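Local coordinates for coenzyme A transferase (Yersinia pestis, PDB 3QLI), which probably transfers coenzyme A from an acyl-CoA to a carboxylate such as acetate, as members of the acetyl-CoA hydrolase/transferase family do, at residues A[16-21]-A[194-199]; A[155-160]-A[178-183]. All blocks are in the same frame, centred on the assembly; numbering follows the deposited sequence.

Interaction 1 (A[16-21]-A[194-199])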
loop_
_atom_site.group_PDB
_atom_site.type_symbol
_atom_site.label_atom_id
_atom_site.label_comp_id
_atom_site.label_asym_id
_atom_site.label_seq_id
_atom_site.Cartn_x
_atom_site.Cartn_y
_atom_site.Cartn_z
ATOM N N MET A 16 -5.846 -26.590 36.676
ATOM C CA MET A 16 -7.238 -26.950 36.936
ATOM C C MET A 16 -7.800 -26.255 38.180
ATOM O O MET A 16 -8.980 -25.900 38.224
ATOM C CB MET A 16 -7.401 -28.470 37.059
ATOM C CG MET A 16 -8.500 -29.035 36.165
ATOM S SD MET A 16 -9.073 -30.690 36.618
ATOM C CE MET A 16 -7.541 -31.621 36.629
ATOM N N ASP A 17 -6.962 -26.068 39.196
ATOM C CA ASP A 17 -7.385 -25.312 40.373
ATOM C C ASP A 17 -7.116 -23.828 40.121
ATOM O O ASP A 17 -6.040 -23.319 40.450
ATOM C CB ASP A 17 -6.655 -25.786 41.625
ATOM C CG ASP A 17 -7.229 -25.181 42.903
ATOM O OD1 ASP A 17 -6.873 -25.668 43.997
ATOM O OD2 ASP A 17 -8.042 -24.231 42.818
ATOM N N ILE A 18 -8.094 -23.146 39.532
ATOM C CA ILE A 18 -7.899 -21.777 39.055
ATOM C C ILE A 18 -7.898 -20.752 40.177
ATOM O O ILE A 18 -7.234 -19.728 40.089
ATOM C CB ILE A 18 -8.962 -21.378 38.008
ATOM C CG1 ILE A 18 -10.357 -21.382 38.635
ATOM C CG2 ILE A 18 -8.895 -22.305 36.806
ATOM C CD1 ILE A 18 -11.438 -20.863 37.722
ATOM N N ARG A 19 -8.652 -21.007 41.234
ATOM C CA ARG A 19 -8.639 -20.074 42.349
ATOM C C ARG A 19 -7.311 -20.153 43.098
ATOM O O ARG A 19 -6.810 -19.149 43.591
ATOM C CB ARG A 19 -9.843 -20.285 43.264
ATOM C CG ARG A 19 -11.107 -19.700 42.673
ATOM C CD ARG A 19 -12.315 -19.994 43.535
ATOM N NE ARG A 19 -12.555 -21.426 43.637
ATOM C CZ ARG A 19 -13.611 -21.956 44.241
ATOM N NH1 ARG A 19 -14.524 -21.160 44.788
ATOM N NH2 ARG A 19 -13.755 -23.273 44.291
ATOM N N ALA A 20 -6.724 -21.344 43.136
ATOM C CA ALA A 20 -5.400 -21.510 43.713
ATOM C C ALA A 20 -4.365 -20.794 42.850
ATOM O O ALA A 20 -3.444 -20.160 43.368
ATOM C CB ALA A 20 -5.051 -22.995 43.861
ATOM N N LEU A 21 -4.514 -20.894 41.533
ATOM C CA LEU A 21 -3.583 -20.225 40.632
ATOM C C LEU A 21 -3.737 -18.715 40.765
ATOM O O LEU A 21 -2.749 -17.988 40.779
ATOM C CB LEU A 21 -3.812 -20.653 39.179
ATOM C CG LEU A 21 -3.524 -22.116 38.847
ATOM C CD1 LEU A 21 -3.775 -22.412 37.368
ATOM C CD2 LEU A 21 -2.092 -22.455 39.235
ATOM N N ILE A 194 -7.991 -15.149 27.471
ATOM C CA ILE A 194 -6.700 -15.733 27.832
ATOM C C ILE A 194 -6.824 -16.503 29.129
ATOM O O ILE A 194 -7.298 -15.955 30.124
ATOM C CB ILE A 194 -5.620 -14.660 28.084
ATOM C CG1 ILE A 194 -5.745 -13.492 27.103
ATOM C CG2 ILE A 194 -4.219 -15.307 28.083
ATOM C CD1 ILE A 194 -5.468 -13.858 25.681
ATOM N N HIS A 195 -6.379 -17.752 29.134
ATOM C CA HIS A 195 -6.483 -18.581 30.325
ATOM C C HIS A 195 -5.469 -18.178 31.400
ATOM O O HIS A 195 -4.362 -17.753 31.089
ATOM C CB HIS A 195 -6.295 -20.053 29.962
ATOM C CG HIS A 195 -6.675 -20.988 31.061
ATOM N ND1 HIS A 195 -5.743 -21.631 31.844
ATOM C CD2 HIS A 195 -7.889 -21.372 31.523
ATOM C CE1 HIS A 195 -6.366 -22.389 32.731
ATOM N NE2 HIS A 195 -7.667 -22.249 32.556
ATOM N N ILE A 196 -5.842 -18.339 32.669
ATOM C CA ILE A 196 -4.950 -17.970 33.771
ATOM C C ILE A 196 -3.591 -18.690 33.691
ATOM O O ILE A 196 -2.567 -18.162 34.138
ATOM C CB ILE A 196 -5.637 -18.208 35.143
ATOM C CG1 ILE A 196 -4.733 -17.736 36.285
ATOM C CG2 ILE A 196 -6.004 -19.674 35.303
ATOM C CD1 ILE A 196 -5.440 -17.604 37.610
ATOM N N SER A 197 -3.568 -19.877 33.092
ATOM C CA SER A 197 -2.320 -20.612 32.955
ATOM C C SER A 197 -1.327 -19.886 32.047
ATOM O O SER A 197 -0.146 -20.221 32.026
ATOM C CB SER A 197 -2.575 -22.042 32.451
ATOM O OG SER A 197 -3.102 -22.038 31.136
ATOM N N GLU A 198 -1.808 -18.887 31.312
ATOM C CA GLU A 198 -0.990 -18.109 30.385
ATOM C C GLU A 198 -0.631 -16.734 30.939
ATOM O O GLU A 198 -0.022 -15.929 30.249
ATOM C CB GLU A 198 -1.740 -17.898 29.067
ATOM C CG GLU A 198 -1.340 -18.858 27.982
ATOM C CD GLU A 198 -2.072 -20.175 28.072
ATOM O OE1 GLU A 198 -3.278 -20.195 27.746
ATOM O OE2 GLU A 198 -1.444 -21.189 28.458
ATOM N N VAL A 199 -1.035 -16.473 32.177
ATOM C CA VAL A 199 -0.849 -15.183 32.816
ATOM C C VAL A 199 0.241 -15.337 33.882
ATOM O O VAL A 199 0.255 -16.315 34.629
ATOM C CB VAL A 199 -2.177 -14.714 33.447
ATOM C CG1 VAL A 199 -1.982 -13.479 34.313
ATOM C CG2 VAL A 199 -3.232 -14.464 32.340
#
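I196 meets I18 and L21, on the first turn of helix 18-25, in a contact made almost wholly of aliphatic carbon. Its CG1 stands anti to the backbone N (chi1 -176°), which carries CD1 out to the helix surface; there CD1 lies 3.7 Å from the backbone I18 O and 3.8 Å from the side-chain L21 CB. The other branch, CG2, lies 4.1 Å from L21 CD1 and 4.2 Å from I18 CG2, so the forked isoleucine reaches both helix residues at once. I18 CG2 also comes obliquely to the H195 ring, 4.4 Å from NE2.

D17 and H195 use their polar atoms locally. D17 is the N-cap: its OD2 takes A20 N at 3.2 Å from well above the carboxylate plane, a bond that suits a short acidic side chain at a helix start. On the other side H195 ND1 and S197 OG are hydrogen-bonded at 2.8 Å, which limits rotation of the imidazole while I196 CG2 packs on one of its faces. M151 touches both I18 and I196, and Y22 and K25 extend the helix's hold on I196.

With cohesion here coming from dispersion and burial of apolar surface, the helix's first turn is fitted by shape; directional bonding comes from further along, where K25 NZ bonds V199 O.

Interaction 2 (A[155-160]-A[178-183])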
loop_
_atom_site.group_PDB
_atom_site.type_symbol
_atom_site.label_atom_id
_atom_site.label_comp_id
_atom_site.label_asym_id
_atom_site.label_seq_id
_atom_site.Cartn_x
_atom_site.Cartn_y
_atom_site.Cartn_z
ATOM N N GLY A 155 -11.564 -19.953 34.189
ATOM C CA GLY A 155 -10.179 -19.508 34.286
ATOM C C GLY A 155 -9.719 -18.506 33.235
ATOM O O GLY A 155 -8.528 -18.219 33.137
ATOM N N TYR A 156 -10.652 -17.958 32.460
ATOM C CA TYR A 156 -10.302 -17.022 31.386
ATOM C C TYR A 156 -10.550 -15.570 31.750
ATOM O O TYR A 156 -11.565 -15.238 32.369
ATOM C CB TYR A 156 -11.100 -17.339 30.109
ATOM C CG TYR A 156 -10.688 -18.639 29.450
ATOM C CD1 TYR A 156 -9.743 -18.650 28.424
ATOM C CD2 TYR A 156 -11.233 -19.855 29.860
ATOM C CE1 TYR A 156 -9.354 -19.846 27.824
ATOM C CE2 TYR A 156 -10.855 -21.052 29.261
ATOM C CZ TYR A 156 -9.912 -21.039 28.253
ATOM O OH TYR A 156 -9.525 -22.219 27.662
ATOM N N PHE A 157 -9.614 -14.717 31.341
ATOM C CA PHE A 157 -9.792 -13.269 31.356
ATOM C C PHE A 157 -10.067 -12.825 29.928
ATOM O O PHE A 157 -9.628 -13.476 28.983
ATOM C CB PHE A 157 -8.495 -12.579 31.788
ATOM C CG PHE A 157 -7.970 -13.025 33.114
ATOM C CD1 PHE A 157 -8.305 -12.340 34.269
ATOM C CD2 PHE A 157 -7.097 -14.104 33.202
ATOM C CE1 PHE A 157 -7.797 -12.727 35.500
ATOM C CE2 PHE A 157 -6.595 -14.503 34.431
ATOM C CZ PHE A 157 -6.947 -13.805 35.587
ATOM N N SER A 158 -10.749 -11.703 29.753
ATOM C CA SER A 158 -10.917 -11.159 28.414
ATOM C C SER A 158 -10.099 -9.886 28.222
ATOM O O SER A 158 -10.043 -9.037 29.113
ATOM C CB SER A 158 -12.402 -10.840 28.165
ATOM O OG SER A 158 -12.577 -10.136 26.954
ATOM N N LEU A 159 -9.500 -9.737 27.037
ATOM C CA LEU A 159 -8.879 -8.472 26.634
ATOM C C LEU A 159 -9.896 -7.330 26.409
ATOM O O LEU A 159 -9.515 -6.164 26.228
ATOM C CB LEU A 159 -8.056 -8.678 25.358
ATOM C CG LEU A 159 -6.864 -9.627 25.501
ATOM C CD1 LEU A 159 -6.189 -9.784 24.150
ATOM C CD2 LEU A 159 -5.881 -9.102 26.542
ATOM N N GLY A 160 -11.182 -7.654 26.396
ATOM C CA GLY A 160 -12.201 -6.615 26.386
ATOM C C GLY A 160 -12.155 -5.687 25.184
ATOM O O GLY A 160 -12.401 -6.116 24.054
ATOM N N VAL A 178 -1.475 -8.945 33.962
ATOM C CA VAL A 178 -2.803 -8.364 33.747
ATOM C C VAL A 178 -3.263 -7.490 34.909
ATOM O O VAL A 178 -2.892 -7.704 36.064
ATOM C CB VAL A 178 -3.874 -9.437 33.482
ATOM C CG1 VAL A 178 -3.452 -10.336 32.329
ATOM C CG2 VAL A 178 -4.129 -10.246 34.738
ATOM N N GLU A 179 -4.077 -6.500 34.575
ATOM C CA GLU A 179 -4.739 -5.673 35.563
ATOM C C GLU A 179 -6.237 -5.910 35.416
ATOM O O GLU A 179 -6.863 -5.464 34.447
ATOM C CB GLU A 179 -4.387 -4.205 35.331
ATOM C CG GLU A 179 -5.090 -3.225 36.272
ATOM C CD GLU A 179 -4.362 -1.892 36.342
ATOM O OE1 GLU A 179 -3.115 -1.898 36.205
ATOM O OE2 GLU A 179 -5.022 -0.843 36.534
ATOM N N VAL A 180 -6.792 -6.652 36.368
ATOM C CA VAL A 180 -8.202 -6.989 36.389
ATOM C C VAL A 180 -9.017 -5.748 36.746
ATOM O O VAL A 180 -8.693 -5.018 37.692
ATOM C CB VAL A 180 -8.482 -8.129 37.409
ATOM C CG1 VAL A 180 -9.992 -8.254 37.712
ATOM C CG2 VAL A 180 -7.903 -9.449 36.909
ATOM N N ASN A 181 -10.069 -5.507 35.979
ATOM C CA ASN A 181 -10.915 -4.337 36.183
ATOM C C ASN A 181 -12.345 -4.711 35.853
ATOM O O ASN A 181 -12.641 -5.057 34.712
ATOM C CB ASN A 181 -10.442 -3.201 35.270
ATOM C CG ASN A 181 -11.209 -1.921 35.482
ATOM O OD1 ASN A 181 -12.161 -1.875 36.258
ATOM N ND2 ASN A 181 -10.791 -0.864 34.804
ATOM N N ARG A 182 -13.241 -4.651 36.837
ATOM C CA ARG A 182 -14.622 -5.071 36.592
ATOM C C ARG A 182 -15.311 -4.142 35.597
ATOM O O ARG A 182 -16.355 -4.483 35.036
ATOM C CB ARG A 182 -15.421 -5.179 37.899
ATOM C CG ARG A 182 -15.594 -3.865 38.619
ATOM C CD ARG A 182 -16.563 -3.975 39.803
ATOM N NE ARG A 182 -17.050 -2.650 40.178
ATOM C CZ ARG A 182 -16.532 -1.905 41.152
ATOM N NH1 ARG A 182 -15.521 -2.364 41.880
ATOM N NH2 ARG A 182 -17.040 -0.703 41.406
ATOM N N TYR A 183 -14.723 -2.972 35.361
ATOM C CA TYR A 183 -15.263 -2.062 34.344
ATOM C C TYR A 183 -14.880 -2.466 32.917
ATOM O O TYR A 183 -15.424 -1.930 31.952
ATOM C CB TYR A 183 -14.840 -0.618 34.604
ATOM C CG TYR A 183 -15.486 -0.011 35.823
ATOM C CD1 TYR A 183 -16.668 0.711 35.719
ATOM C CD2 TYR A 183 -14.920 -0.164 37.082
ATOM C CE1 TYR A 183 -17.269 1.270 36.834
ATOM C CE2 TYR A 183 -15.517 0.388 38.207
ATOM C CZ TYR A 183 -16.687 1.105 38.076
ATOM O OH TYR A 183 -17.282 1.654 39.191
#
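F157, whose ring reaches from the short strand 156-158 to the end of strand 175-180, meets V178 and V180 there and has more surface buried by the contact than either valine. F157 CG lies anti to the carbonyl carbon (chi1 -56°), which turns the CD1-CE1 side of the ring to V180 and a face to V178. V180 makes the closer approach: its CG2 is 3.6 Å from F157 CE1 and 3.9 Å from CD1, arriving obliquely, with the two side chains crossing at about a right angle. V178 CG2 instead sits over one face of the ring, 4.5 Å from CE1.

Strand 175-180 belongs to the parallel sheet of the N-terminal domain, a Rossmann-like arrangement, with strand 201-204 next to it at the sheet's margin. V178 and V180 lie two residues apart on this strand, and E179 between them is held by the backbone N atoms of A53 and L54. Beta-branched valines suit the extended backbone and offer compact methyls to a flat ring; phenylalanine supplies the length needed to span two strands that are not paired.

V148, I202, M151 and Y22 also pack on F157. Beyond the ring, S158 OG accepts G160 N at 2.9 Å in an ST turn, and the same oxygen is bonded by V187 N as the chain leaves strand 156-158.

In the fold
Interactions 1 and 2 are parts of one apolar cluster in the N-terminal domain, their centres 13 Å apart. The two-stranded antiparallel pairing of 156-158 with 193-195 joins them: I196 N probably bonds to G155 O at 2.7 Å, and I194 N to F157 O at 2.8 Å. I196 also packs on F157, so helix 18-25, the small antiparallel pair and the parallel sheet meet in this cluster. Y22 takes part on both sides, touching I196, F157 and V180. Interaction 2 is buried, its centre about 21 Å from that of the chain, whereas interaction 1 is partly buried at about 31 Å. Both lie away from the coenzyme A-binding residues.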